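Local coordinates for protein prolyl endopeptidase (Myxococcus xanthus, PDB 2BKL) that probably hydrolyses oligopeptides on the carboxyl side of proline, and more slowly of alanine, as a serine peptidase of the prolyl oligopeptidase family, at residues G167-T172 with E185-D190; G224-F229 with S570-I575; F229-L234 with Y244-W249; V563-F568 with P576-A581. All coordinates share one frame; numbering follows the deposited sequence.

Contact 1: residues G167-T172 with E185-D190. With ZAH (N-[(benzyloxy)carbonyl]-L-alanyl-L-proline), chain C.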
# COMPACT_ATOMS: atom_id res chain seq x y z
N GLY A 167 -19.65 8.04 -4.57
CA GLY A 167 -18.52 8.92 -4.50
C GLY A 167 -17.71 8.84 -3.22
O GLY A 167 -17.03 9.81 -2.85
N GLY A 168 -17.70 7.66 -2.60
CA GLY A 168 -16.99 7.45 -1.36
C GLY A 168 -15.59 6.89 -1.44
O GLY A 168 -15.05 6.47 -0.41
N LYS A 169 -14.98 6.94 -2.62
CA LYS A 169 -13.63 6.41 -2.81
C LYS A 169 -12.64 6.78 -1.70
O LYS A 169 -11.87 5.92 -1.22
CB LYS A 169 -13.05 6.93 -4.14
CG LYS A 169 -11.59 6.57 -4.35
CD LYS A 169 -11.02 7.13 -5.68
CE LYS A 169 -11.73 6.61 -6.87
NZ LYS A 169 -10.88 6.90 -8.12
N TYR A 170 -12.60 8.07 -1.35
CA TYR A 170 -11.62 8.58 -0.40
C TYR A 170 -12.11 8.63 1.04
O TYR A 170 -11.37 9.07 1.93
CB TYR A 170 -11.11 9.96 -0.83
CG TYR A 170 -10.40 9.97 -2.17
CD1 TYR A 170 -9.33 9.13 -2.42
CD2 TYR A 170 -10.77 10.84 -3.18
CE1 TYR A 170 -8.67 9.16 -3.65
CE2 TYR A 170 -10.13 10.86 -4.42
CZ TYR A 170 -9.09 10.01 -4.65
OH TYR A 170 -8.46 10.01 -5.90
N ALA A 171 -13.34 8.17 1.29
CA ALA A 171 -13.98 8.36 2.60
C ALA A 171 -13.49 7.39 3.67
O ALA A 171 -13.37 6.18 3.43
CB ALA A 171 -15.50 8.25 2.52
N THR A 172 -13.25 7.94 4.85
CA THR A 172 -13.15 7.15 6.08
C THR A 172 -14.10 7.84 7.07
O THR A 172 -13.75 8.91 7.60
CB THR A 172 -11.73 7.11 6.62
OG1 THR A 172 -11.14 8.41 6.60
CG2 THR A 172 -10.82 6.32 5.73
N GLU A 185 -15.19 12.23 3.29
CA GLU A 185 -14.59 12.76 2.06
C GLU A 185 -15.41 12.26 0.88
O GLU A 185 -15.62 11.07 0.73
CB GLU A 185 -13.17 12.25 1.92
CG GLU A 185 -12.20 12.60 3.04
CD GLU A 185 -12.47 11.98 4.42
OE1 GLU A 185 -13.02 10.89 4.55
OE2 GLU A 185 -12.13 12.63 5.46
N TRP A 186 -15.88 13.20 0.06
CA TRP A 186 -16.85 12.93 -0.99
C TRP A 186 -16.35 13.41 -2.36
O TRP A 186 -15.77 14.50 -2.46
CB TRP A 186 -18.17 13.67 -0.68
CG TRP A 186 -19.25 13.36 -1.64
CD1 TRP A 186 -19.86 12.15 -1.87
CD2 TRP A 186 -19.88 14.29 -2.52
NE1 TRP A 186 -20.81 12.28 -2.85
CE2 TRP A 186 -20.86 13.58 -3.25
CE3 TRP A 186 -19.72 15.65 -2.76
CZ2 TRP A 186 -21.66 14.20 -4.21
CZ3 TRP A 186 -20.52 16.27 -3.71
CH2 TRP A 186 -21.47 15.54 -4.42
N LEU A 187 -16.61 12.64 -3.41
CA LEU A 187 -16.40 13.06 -4.79
C LEU A 187 -17.74 13.21 -5.50
O LEU A 187 -18.61 12.34 -5.37
CB LEU A 187 -15.57 12.04 -5.55
CG LEU A 187 -14.12 11.91 -5.16
CD1 LEU A 187 -13.50 10.69 -5.78
CD2 LEU A 187 -13.34 13.13 -5.58
N PRO A 188 -17.92 14.29 -6.26
CA PRO A 188 -19.16 14.45 -7.04
C PRO A 188 -19.15 13.47 -8.22
O PRO A 188 -18.09 13.00 -8.60
CB PRO A 188 -19.04 15.91 -7.52
CG PRO A 188 -17.61 16.10 -7.68
CD PRO A 188 -16.97 15.39 -6.50
N THR A 189 -20.34 13.10 -8.71
CA THR A 189 -20.43 12.34 -9.95
C THR A 189 -20.91 13.35 -10.98
O THR A 189 -22.08 13.63 -11.09
CB THR A 189 -21.41 11.14 -9.82
OG1 THR A 189 -20.86 10.20 -8.88
CG2 THR A 189 -21.48 10.34 -11.10
N ASP A 190 -19.95 13.88 -11.70
CA ASP A 190 -20.20 14.90 -12.71
C ASP A 190 -19.52 14.41 -13.96
O ASP A 190 -18.30 14.29 -14.02
CB ASP A 190 -19.63 16.22 -12.16
CG ASP A 190 -19.57 17.33 -13.18
OD1 ASP A 190 -19.75 17.09 -14.39
OD2 ASP A 190 -19.29 18.48 -12.76
C1 ZAH C . 1.24 2.08 -6.54
O2 ZAH C . 2.57 2.25 -6.11
C3 ZAH C . 0.52 3.42 -6.84
C4 ZAH C . 1.19 4.18 -7.99
C5 ZAH C . 2.21 5.11 -7.35
C6 ZAH C . 1.76 5.36 -5.94
N7 ZAH C . 0.66 4.43 -5.76
C8 ZAH C . -0.11 4.41 -4.67
O9 ZAH C . -1.13 3.57 -4.64
C10 ZAH C . -0.02 5.52 -3.60
C11 ZAH C . 1.11 5.06 -2.68
N14 ZAH C . -1.23 5.62 -2.83
C15 ZAH C . -2.32 6.17 -3.32
O16 ZAH C . -2.32 6.73 -4.51
O17 ZAH C . -3.50 6.18 -2.51
C18 ZAH C . -4.68 6.66 -3.20
C19 ZAH C . -5.96 6.38 -2.40
C20 ZAH C . -6.16 7.02 -1.17
C21 ZAH C . -7.31 6.77 -0.43
C22 ZAH C . -8.27 5.89 -0.93
C23 ZAH C . -8.10 5.26 -2.17
C24 ZAH C . -6.94 5.51 -2.90
O HOH W 1 -14.55 10.10 -1.64
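Glu-185 reaches across to the loop with its carboxylate, and OE1 takes the backbone N-H of Thr-172 at 3.0 Å, met nearly along the C-O axis. The chain gets there by a bend at its second torsion (chi2 66°), which brings CD back over the Tyr-170 carbonyl. OE2 is held from outside the two segments, by the hydroxyl of Ser-232 and by a salt bridge to Lys-174, and this positive neighbour would favour the charged form of the acid. Two residues on, Leu-187 closes the other end. Its N-H donates to Gly-167 O at 2.9 Å, in the carbonyl plane and on a lone pair, while its side chain packs on Tyr-170, CD1 lying 3.6 Å from ring atom CE2. Gly-167 has no room for a side chain: a CB would run into Leu-187 O, and its positive phi of 77° also suits glycine. Between these two grips one water bonds to three backbone atoms, donating to Gly-167 O and Glu-185 O and accepting from Tyr-170 N. The loop itself turns through a type I beta turn from Gly-168 to Ala-171, closed by Ala-171 N to Gly-168 O. C21, an atom of the ligand's benzyl ring, lies 3.7 Å from Tyr-170 CD1, at the edge of the tyrosine ring and near its plane; this is a beta-propeller loop, pinned to the end of strand 181-186, that lines the ligand pocket.

Contact 2: residues G224-F229 with S570-I575. With ZAH (N-[(benzyloxy)carbonyl]-L-alanyl-L-proline), chain C.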
# COMPACT_ATOMS: atom_id res chain seq x y z
N GLY A 224 -9.55 22.02 -5.73
CA GLY A 224 -9.42 22.22 -7.15
C GLY A 224 -8.08 21.84 -7.76
O GLY A 224 -7.78 22.23 -8.89
N ASP A 225 -7.28 21.09 -7.01
CA ASP A 225 -5.93 20.75 -7.39
C ASP A 225 -5.77 19.24 -7.35
O ASP A 225 -5.78 18.64 -6.27
CB ASP A 225 -4.97 21.41 -6.39
CG ASP A 225 -3.53 21.25 -6.75
OD1 ASP A 225 -3.23 20.40 -7.63
OD2 ASP A 225 -2.64 21.96 -6.21
N PRO A 226 -5.67 18.61 -8.50
CA PRO A 226 -5.65 17.13 -8.55
C PRO A 226 -4.30 16.56 -8.11
O PRO A 226 -4.13 15.34 -8.14
CB PRO A 226 -5.94 16.84 -10.03
CG PRO A 226 -5.34 18.01 -10.73
CD PRO A 226 -5.59 19.21 -9.85
N THR A 227 -3.34 17.42 -7.74
CA THR A 227 -2.11 16.93 -7.15
C THR A 227 -2.17 16.87 -5.64
O THR A 227 -1.13 16.66 -5.01
CB THR A 227 -0.87 17.76 -7.58
OG1 THR A 227 -0.92 19.08 -7.00
CG2 THR A 227 -0.81 17.91 -9.10
N THR A 228 -3.35 17.05 -5.06
CA THR A 228 -3.56 16.98 -3.62
C THR A 228 -4.56 15.92 -3.24
O THR A 228 -5.33 15.44 -4.06
CB THR A 228 -4.06 18.31 -3.07
OG1 THR A 228 -5.37 18.58 -3.60
CG2 THR A 228 -3.15 19.45 -3.50
N PHE A 229 -4.57 15.60 -1.94
CA PHE A 229 -5.68 14.93 -1.29
C PHE A 229 -6.29 15.84 -0.23
O PHE A 229 -5.59 16.61 0.42
CB PHE A 229 -5.26 13.63 -0.61
CG PHE A 229 -4.66 12.60 -1.53
CD1 PHE A 229 -3.29 12.60 -1.81
CD2 PHE A 229 -5.46 11.63 -2.11
CE1 PHE A 229 -2.75 11.62 -2.67
CE2 PHE A 229 -4.91 10.67 -2.97
CZ PHE A 229 -3.57 10.66 -3.23
N SER A 570 -5.53 7.99 -11.52
CA SER A 570 -5.13 8.80 -10.39
C SER A 570 -3.75 9.46 -10.54
O SER A 570 -3.18 9.96 -9.57
CB SER A 570 -5.14 7.92 -9.11
OG SER A 570 -6.46 7.44 -8.88
N GLY A 571 -3.19 9.45 -11.74
CA GLY A 571 -1.83 9.88 -11.94
C GLY A 571 -1.43 11.24 -11.42
O GLY A 571 -0.33 11.41 -10.95
N ARG A 572 -2.30 12.25 -11.50
CA ARG A 572 -1.91 13.58 -11.05
C ARG A 572 -1.61 13.61 -9.56
O ARG A 572 -0.81 14.44 -9.10
CB ARG A 572 -2.94 14.63 -11.46
CG ARG A 572 -3.00 14.81 -12.96
CD ARG A 572 -3.82 15.99 -13.39
NE ARG A 572 -3.74 16.16 -14.84
CZ ARG A 572 -2.71 16.73 -15.48
NH1 ARG A 572 -1.67 17.21 -14.83
NH2 ARG A 572 -2.72 16.77 -16.80
N THR A 573 -2.18 12.69 -8.80
CA THR A 573 -1.90 12.66 -7.37
C THR A 573 -0.48 12.26 -7.05
O THR A 573 -0.05 12.45 -5.91
CB THR A 573 -2.88 11.73 -6.59
OG1 THR A 573 -2.68 10.36 -6.92
CG2 THR A 573 -4.36 12.08 -6.86
N TRP A 574 0.24 11.67 -8.03
CA TRP A 574 1.64 11.29 -7.82
C TRP A 574 2.62 12.30 -8.38
O TRP A 574 3.83 12.11 -8.24
CB TRP A 574 1.93 9.89 -8.36
CG TRP A 574 0.88 8.94 -7.88
CD1 TRP A 574 0.41 8.83 -6.62
CD2 TRP A 574 0.16 8.00 -8.68
NE1 TRP A 574 -0.60 7.89 -6.57
CE2 TRP A 574 -0.76 7.37 -7.82
CE3 TRP A 574 0.20 7.64 -10.03
CZ2 TRP A 574 -1.67 6.42 -8.28
CZ3 TRP A 574 -0.74 6.68 -10.48
CH2 TRP A 574 -1.64 6.09 -9.59
N ILE A 575 2.15 13.40 -8.95
CA ILE A 575 3.06 14.42 -9.42
C ILE A 575 4.01 14.96 -8.33
O ILE A 575 5.18 15.19 -8.60
CB ILE A 575 2.28 15.54 -10.14
CG1 ILE A 575 1.79 15.01 -11.52
CG2 ILE A 575 3.11 16.83 -10.31
CD1 ILE A 575 0.82 15.94 -12.27
C1 ZAH C . 1.24 2.08 -6.54
O2 ZAH C . 2.57 2.25 -6.11
C3 ZAH C . 0.52 3.42 -6.84
C4 ZAH C . 1.19 4.18 -7.99
C5 ZAH C . 2.21 5.11 -7.35
C6 ZAH C . 1.76 5.36 -5.94
N7 ZAH C . 0.66 4.43 -5.76
C8 ZAH C . -0.11 4.41 -4.67
O9 ZAH C . -1.13 3.57 -4.64
C10 ZAH C . -0.02 5.52 -3.60
C11 ZAH C . 1.11 5.06 -2.68
N14 ZAH C . -1.23 5.62 -2.83
C15 ZAH C . -2.32 6.17 -3.32
O16 ZAH C . -2.32 6.73 -4.51
O17 ZAH C . -3.50 6.18 -2.51
C18 ZAH C . -4.68 6.66 -3.20
C19 ZAH C . -5.96 6.38 -2.40
C20 ZAH C . -6.16 7.02 -1.17
C21 ZAH C . -7.31 6.77 -0.43
C22 ZAH C . -8.27 5.89 -0.93
C23 ZAH C . -8.10 5.26 -2.17
C24 ZAH C . -6.94 5.51 -2.90
O HOH W 2 -0.86 14.15 -3.81
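Asp-225 OD1 is gripped twice by Thr-227, the residue that touches Arg-572 and Ile-575 across the contact. The hydroxyl OG1, at 2.7 Å, and the backbone N both reach it from the same face of the carboxylate, well above its plane; the N-H bond makes an Asx turn inside the type I turn from Asp-225 to Thr-228. With OG1 between the backbone N and the carbonyl carbon (chi1 69°), Thr-227 CG2 is left to meet Arg-572 O at 3.5 Å and Ile-575 CB. No direct hydrogen bond crosses here; a water donates to both Thr-227 O and Thr-573 O instead. Pro-226 and Arg-572 lie side by side, CG 3.7 Å from CD, and the guanidinium continues outward to salt bridges with Asp-196 and Glu-582. Thr-573 bonds back to Ser-570 O through OG1, and its CB touches Phe-229 CZ at 3.6 Å, the two side chains crossing at about a right angle. Beyond it Trp-574 lays one indole face against the ligand's proline ring and donates NE1 to carbamate O16 at 2.9 Å. The contact thus joins the propeller loop leading into strand 229-234 to the catalytic-domain loop that runs into helix 575-578.

Contact 3: residues F229-L234 with Y244-W249. With ZAH (N-[(benzyloxy)carbonyl]-L-alanyl-L-proline), chain C.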
# COMPACT_ATOMS: atom_id res chain seq x y z
N PHE A 229 -4.57 15.60 -1.94
CA PHE A 229 -5.68 14.93 -1.29
C PHE A 229 -6.29 15.84 -0.23
O PHE A 229 -5.59 16.61 0.42
CB PHE A 229 -5.26 13.63 -0.61
CG PHE A 229 -4.66 12.60 -1.53
CD1 PHE A 229 -3.29 12.60 -1.81
CD2 PHE A 229 -5.46 11.63 -2.11
CE1 PHE A 229 -2.75 11.62 -2.67
CE2 PHE A 229 -4.91 10.67 -2.97
CZ PHE A 229 -3.57 10.66 -3.23
N LEU A 230 -7.58 15.72 0.00
CA LEU A 230 -8.22 16.43 1.10
C LEU A 230 -8.74 15.39 2.08
O LEU A 230 -9.46 14.48 1.69
CB LEU A 230 -9.38 17.26 0.55
CG LEU A 230 -10.03 18.25 1.51
CD1 LEU A 230 -9.12 19.44 1.77
CD2 LEU A 230 -11.36 18.71 0.94
N GLN A 231 -8.37 15.51 3.34
CA GLN A 231 -8.78 14.53 4.34
C GLN A 231 -9.21 15.21 5.62
O GLN A 231 -8.68 16.26 5.98
CB GLN A 231 -7.60 13.60 4.64
CG GLN A 231 -7.98 12.27 5.27
CD GLN A 231 -6.76 11.38 5.49
OE1 GLN A 231 -5.83 11.37 4.66
NE2 GLN A 231 -6.76 10.66 6.61
N SER A 232 -10.21 14.65 6.29
CA SER A 232 -10.68 15.21 7.56
C SER A 232 -10.42 14.24 8.72
O SER A 232 -10.20 13.05 8.52
CB SER A 232 -12.15 15.59 7.50
OG SER A 232 -13.00 14.46 7.42
N ASP A 233 -10.44 14.79 9.93
CA ASP A 233 -10.44 13.96 11.14
C ASP A 233 -11.18 14.71 12.24
O ASP A 233 -11.37 15.92 12.14
CB ASP A 233 -9.00 13.66 11.57
CG ASP A 233 -8.88 12.39 12.43
OD1 ASP A 233 -9.91 11.69 12.65
OD2 ASP A 233 -7.78 12.02 12.93
N LEU A 234 -11.60 13.99 13.26
CA LEU A 234 -12.43 14.54 14.33
C LEU A 234 -11.91 14.01 15.66
O LEU A 234 -11.67 12.82 15.79
CB LEU A 234 -13.91 14.15 14.16
CG LEU A 234 -14.88 14.78 15.16
CD1 LEU A 234 -15.03 16.29 14.95
CD2 LEU A 234 -16.26 14.10 15.12
N TYR A 244 -6.96 18.32 6.46
CA TYR A 244 -5.62 18.25 5.90
C TYR A 244 -5.65 18.47 4.40
O TYR A 244 -6.51 17.91 3.72
CB TYR A 244 -5.04 16.86 6.17
CG TYR A 244 -4.84 16.47 7.62
CD1 TYR A 244 -3.65 16.75 8.26
CD2 TYR A 244 -5.80 15.77 8.30
CE1 TYR A 244 -3.44 16.37 9.56
CE2 TYR A 244 -5.60 15.40 9.63
CZ TYR A 244 -4.43 15.69 10.24
OH TYR A 244 -4.20 15.31 11.55
N ILE A 245 -4.76 19.31 3.88
CA ILE A 245 -4.47 19.36 2.45
C ILE A 245 -3.12 18.68 2.27
O ILE A 245 -2.09 19.22 2.70
CB ILE A 245 -4.47 20.81 1.92
CG1 ILE A 245 -5.84 21.48 2.17
CG2 ILE A 245 -4.10 20.79 0.45
CD1 ILE A 245 -5.89 22.92 1.78
N LEU A 246 -3.15 17.48 1.71
CA LEU A 246 -1.97 16.65 1.56
C LEU A 246 -1.36 16.91 0.18
O LEU A 246 -2.02 16.72 -0.84
CB LEU A 246 -2.33 15.17 1.69
CG LEU A 246 -3.06 14.79 2.99
CD1 LEU A 246 -3.44 13.29 2.99
CD2 LEU A 246 -2.18 15.10 4.19
N ARG A 247 -0.13 17.41 0.13
CA ARG A 247 0.60 17.58 -1.12
C ARG A 247 1.55 16.39 -1.27
O ARG A 247 2.71 16.43 -0.85
CB ARG A 247 1.32 18.91 -1.15
CG ARG A 247 0.34 20.05 -1.37
CD ARG A 247 1.02 21.40 -1.58
NE ARG A 247 1.62 21.76 -0.32
CZ ARG A 247 0.94 22.28 0.69
NH1 ARG A 247 -0.37 22.50 0.55
NH2 ARG A 247 1.56 22.54 1.83
N GLY A 248 1.03 15.32 -1.84
CA GLY A 248 1.74 14.07 -1.97
C GLY A 248 2.06 13.53 -0.59
O GLY A 248 1.22 13.55 0.33
N TRP A 249 3.28 13.01 -0.47
CA TRP A 249 3.76 12.33 0.71
C TRP A 249 4.87 13.13 1.39
O TRP A 249 5.59 12.60 2.24
CB TRP A 249 4.24 10.92 0.29
CG TRP A 249 3.09 9.99 0.01
CD1 TRP A 249 2.61 9.03 0.84
CD2 TRP A 249 2.19 10.00 -1.13
NE1 TRP A 249 1.51 8.41 0.30
CE2 TRP A 249 1.23 8.99 -0.91
CE3 TRP A 249 2.13 10.71 -2.34
CZ2 TRP A 249 0.23 8.69 -1.82
CZ3 TRP A 249 1.09 10.42 -3.24
CH2 TRP A 249 0.18 9.42 -2.97
C1 ZAH C . 1.24 2.08 -6.54
O2 ZAH C . 2.57 2.25 -6.11
C3 ZAH C . 0.52 3.42 -6.84
C4 ZAH C . 1.19 4.18 -7.99
C5 ZAH C . 2.21 5.11 -7.35
C6 ZAH C . 1.76 5.36 -5.94
N7 ZAH C . 0.66 4.43 -5.76
C8 ZAH C . -0.11 4.41 -4.67
O9 ZAH C . -1.13 3.57 -4.64
C10 ZAH C . -0.02 5.52 -3.60
C11 ZAH C . 1.11 5.06 -2.68
N14 ZAH C . -1.23 5.62 -2.83
C15 ZAH C . -2.32 6.17 -3.32
O16 ZAH C . -2.32 6.73 -4.51
O17 ZAH C . -3.50 6.18 -2.51
C18 ZAH C . -4.68 6.66 -3.20
C19 ZAH C . -5.96 6.38 -2.40
C20 ZAH C . -6.16 7.02 -1.17
C21 ZAH C . -7.31 6.77 -0.43
C22 ZAH C . -8.27 5.89 -0.93
C23 ZAH C . -8.10 5.26 -2.17
C24 ZAH C . -6.94 5.51 -2.90
O HOH W 3 -5.33 12.92 12.08
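Phe-229 and Leu-246 meet CB to CB at 4.0 Å on the sheet face they share with Gln-231 and Tyr-244. From there the phenyl ring reaches Trp-249, turning its edge toward the indole face in an offset edge-to-face pair with planes at 81°; CE1 lies 3.7 Å from CH2. Trp-249 in turn brings CZ2 to 3.5 Å from N14 of the ligand. An alanine in place of Phe-229 would probably open a gap beside Trp-249, leaving the indole without this edge contact and less firmly held against the ligand. On the other face Leu-230 CD1 touches Ile-245 CG1. The backbones pair as a beta hairpin, the outermost strand 229-234 and its neighbour 241-247 in a four-stranded antiparallel sheet that makes one blade of the propeller. Phe-229 with Leu-246 and Gln-231 with Tyr-244 are hydrogen-bonded pairs, flanking the non-hydrogen-bonded pair Leu-230 with Ile-245. Of the four bonds Tyr-244 N to Gln-231 O is shortest, 2.7 Å, and nearly straight at 176°. Gln-231 has an extended chain beyond CG, and OE1 lies 3.5 Å from Leu-246 CD1. At the polar margin the Tyr-244 ring has Asp-233 CB at its edge, near its plane. A water lies 2.7 Å from Asp-233 OD2 and equally far from Tyr-244 OH; the Tyr-244 hydroxyl is also bonded to the backbone N of Val-277.

Contact 4: residues V563-F568 with P576-A581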
# COMPACT_ATOMS: atom_id res chain seq x y z
N VAL A 563 6.33 9.50 -19.21
CA VAL A 563 6.08 10.74 -19.93
C VAL A 563 4.58 11.04 -19.97
O VAL A 563 4.18 12.20 -20.07
CB VAL A 563 6.70 10.66 -21.35
CG1 VAL A 563 6.35 11.89 -22.18
CG2 VAL A 563 8.21 10.47 -21.24
N ARG A 564 3.75 10.00 -19.92
CA ARG A 564 2.30 10.16 -20.05
C ARG A 564 1.48 9.71 -18.82
O ARG A 564 0.27 9.80 -18.81
CB ARG A 564 1.78 9.44 -21.28
CG ARG A 564 2.30 10.02 -22.57
CD ARG A 564 1.87 9.31 -23.82
NE ARG A 564 0.44 9.22 -24.03
CZ ARG A 564 -0.34 10.22 -24.49
NH1 ARG A 564 0.16 11.45 -24.69
NH2 ARG A 564 -1.63 9.98 -24.71
N TYR A 565 2.13 9.23 -17.76
CA TYR A 565 1.37 8.64 -16.65
C TYR A 565 0.34 9.60 -16.01
O TYR A 565 -0.68 9.15 -15.53
CB TYR A 565 2.31 8.06 -15.57
CG TYR A 565 2.72 9.10 -14.56
CD1 TYR A 565 3.80 9.95 -14.80
CD2 TYR A 565 1.97 9.31 -13.40
CE1 TYR A 565 4.16 10.95 -13.89
CE2 TYR A 565 2.32 10.33 -12.48
CZ TYR A 565 3.39 11.13 -12.73
OH TYR A 565 3.69 12.12 -11.84
N HIS A 566 0.66 10.88 -16.00
CA HIS A 566 -0.17 11.87 -15.32
C HIS A 566 -1.54 12.08 -16.01
O HIS A 566 -2.43 12.68 -15.43
CB HIS A 566 0.57 13.20 -15.22
CG HIS A 566 0.95 13.75 -16.55
ND1 HIS A 566 1.99 13.24 -17.30
CD2 HIS A 566 0.38 14.72 -17.31
CE1 HIS A 566 2.05 13.88 -18.46
NE2 HIS A 566 1.08 14.78 -18.49
N LEU A 567 -1.69 11.58 -17.23
CA LEU A 567 -2.91 11.77 -18.03
C LEU A 567 -4.02 10.78 -17.73
O LEU A 567 -5.14 10.91 -18.25
CB LEU A 567 -2.57 11.73 -19.52
CG LEU A 567 -1.53 12.73 -20.01
CD1 LEU A 567 -1.08 12.41 -21.44
CD2 LEU A 567 -2.08 14.15 -19.94
N PHE A 568 -3.72 9.76 -16.93
CA PHE A 568 -4.63 8.65 -16.74
C PHE A 568 -4.87 8.32 -15.28
O PHE A 568 -3.97 8.39 -14.45
CB PHE A 568 -4.04 7.38 -17.37
CG PHE A 568 -3.77 7.50 -18.86
CD1 PHE A 568 -2.60 8.07 -19.36
CD2 PHE A 568 -4.71 7.01 -19.75
CE1 PHE A 568 -2.39 8.18 -20.72
CE2 PHE A 568 -4.49 7.10 -21.12
CZ PHE A 568 -3.32 7.70 -21.59
N PRO A 576 3.56 15.12 -7.08
CA PRO A 576 4.49 15.55 -6.03
C PRO A 576 5.65 14.59 -5.76
O PRO A 576 6.66 15.00 -5.15
CB PRO A 576 3.60 15.69 -4.80
CG PRO A 576 2.24 16.00 -5.38
CD PRO A 576 2.17 15.07 -6.58
N GLU A 577 5.50 13.33 -6.17
CA GLU A 577 6.53 12.30 -6.01
C GLU A 577 7.44 12.15 -7.23
O GLU A 577 8.66 12.03 -7.11
CB GLU A 577 5.89 10.94 -5.67
CG GLU A 577 6.87 9.85 -5.28
CD GLU A 577 7.41 9.92 -3.86
OE1 GLU A 577 6.99 10.78 -3.06
OE2 GLU A 577 8.27 9.07 -3.54
N TYR A 578 6.86 12.15 -8.43
CA TYR A 578 7.61 11.87 -9.65
C TYR A 578 7.93 13.11 -10.49
O TYR A 578 8.89 13.11 -11.25
CB TYR A 578 6.79 10.97 -10.55
CG TYR A 578 6.49 9.59 -10.06
CD1 TYR A 578 7.50 8.73 -9.64
CD2 TYR A 578 5.19 9.09 -10.06
CE1 TYR A 578 7.23 7.44 -9.23
CE2 TYR A 578 4.89 7.78 -9.66
CZ TYR A 578 5.92 6.95 -9.25
OH TYR A 578 5.61 5.67 -8.87
N GLY A 579 7.12 14.16 -10.38
CA GLY A 579 7.12 15.31 -11.29
C GLY A 579 6.18 15.04 -12.45
O GLY A 579 5.54 13.97 -12.53
N THR A 580 6.05 16.00 -13.35
CA THR A 580 5.20 15.84 -14.52
C THR A 580 5.94 16.25 -15.78
O THR A 580 6.56 17.32 -15.83
CB THR A 580 3.91 16.67 -14.43
OG1 THR A 580 3.27 16.68 -15.71
CG2 THR A 580 4.16 18.12 -14.00
N ALA A 581 5.81 15.44 -16.82
CA ALA A 581 6.41 15.78 -18.08
C ALA A 581 5.85 17.03 -18.73
O ALA A 581 6.40 17.50 -19.74
CB ALA A 581 6.31 14.59 -19.02
O HOH W 4 4.73 12.81 -16.63
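Tyr-565 packs tightly against the end of helix 575-578, while the His-566 side of the contact is looser and partly bridged by water. The phenol OH donates to Gly-579 O at 2.7 Å, tilted 21° from the carbonyl plane, with the oxygen it meets lying in plane at the edge of the ring. Tyr-578 turns its own edge toward the Tyr-565 face, planes at 79°, and its CD2 stands 3.8 Å from CZ. Tyr-565 keeps CG between the backbone N and the carbonyl carbon (chi1 86°), with His-566 CB over the centre of one ring face. A phenylalanine in place of Tyr-565 would probably leave Gly-579 O without its hydroxyl donor and the turn after the helix less well fixed. That turn needs glycine: at its positive phi a CB would jam against the preceding carbonyl oxygen. Close packing returns at Ala-581, whose CB rests 3.4 Å from Val-563 O. The looser part lies between these two places, where the His-566 ring has Thr-580 OG1 above its centre at 3.8 Å, a distance of packing; the hydroxyl bonds to Glu-582. A water accepts from Ala-581 N and, weakly, from His-566 ND1, filling in where the backbones do not meet. Even so, every touching residue is buried. The geometry of this weak bond is consistent with a proton on His-566 ND1. At the other end Tyr-578 OH bonds to Asn-534 and its side chain touches the ligand, so the phenol bond and ring pair of Tyr-565 probably help position a pocket residue.

How the contacts relate
Contacts 1 and 3 belong to the beta-propeller, contact 4 to the alpha/beta-hydrolase domain, and contact 2 joins the two. Along the chain contact 1 closes first; contact 3 is nested inside the long loop that contact 2 closes, and the segments of contacts 2 and 4 alternate. Contacts 2 and 3 share Phe-229, with centres about 12 Å apart, and contacts 2 and 4 lie about 10 Å apart, centre to centre. Contact 1 reaches contact 3 through Glu-185 and Ser-232, linking neighbouring propeller sheets, but its nearest atoms stay about 9 Å from contact 4. All four supply ligand-pocket residues, consistent with a site formed between domains whose relative motion matters for catalysis.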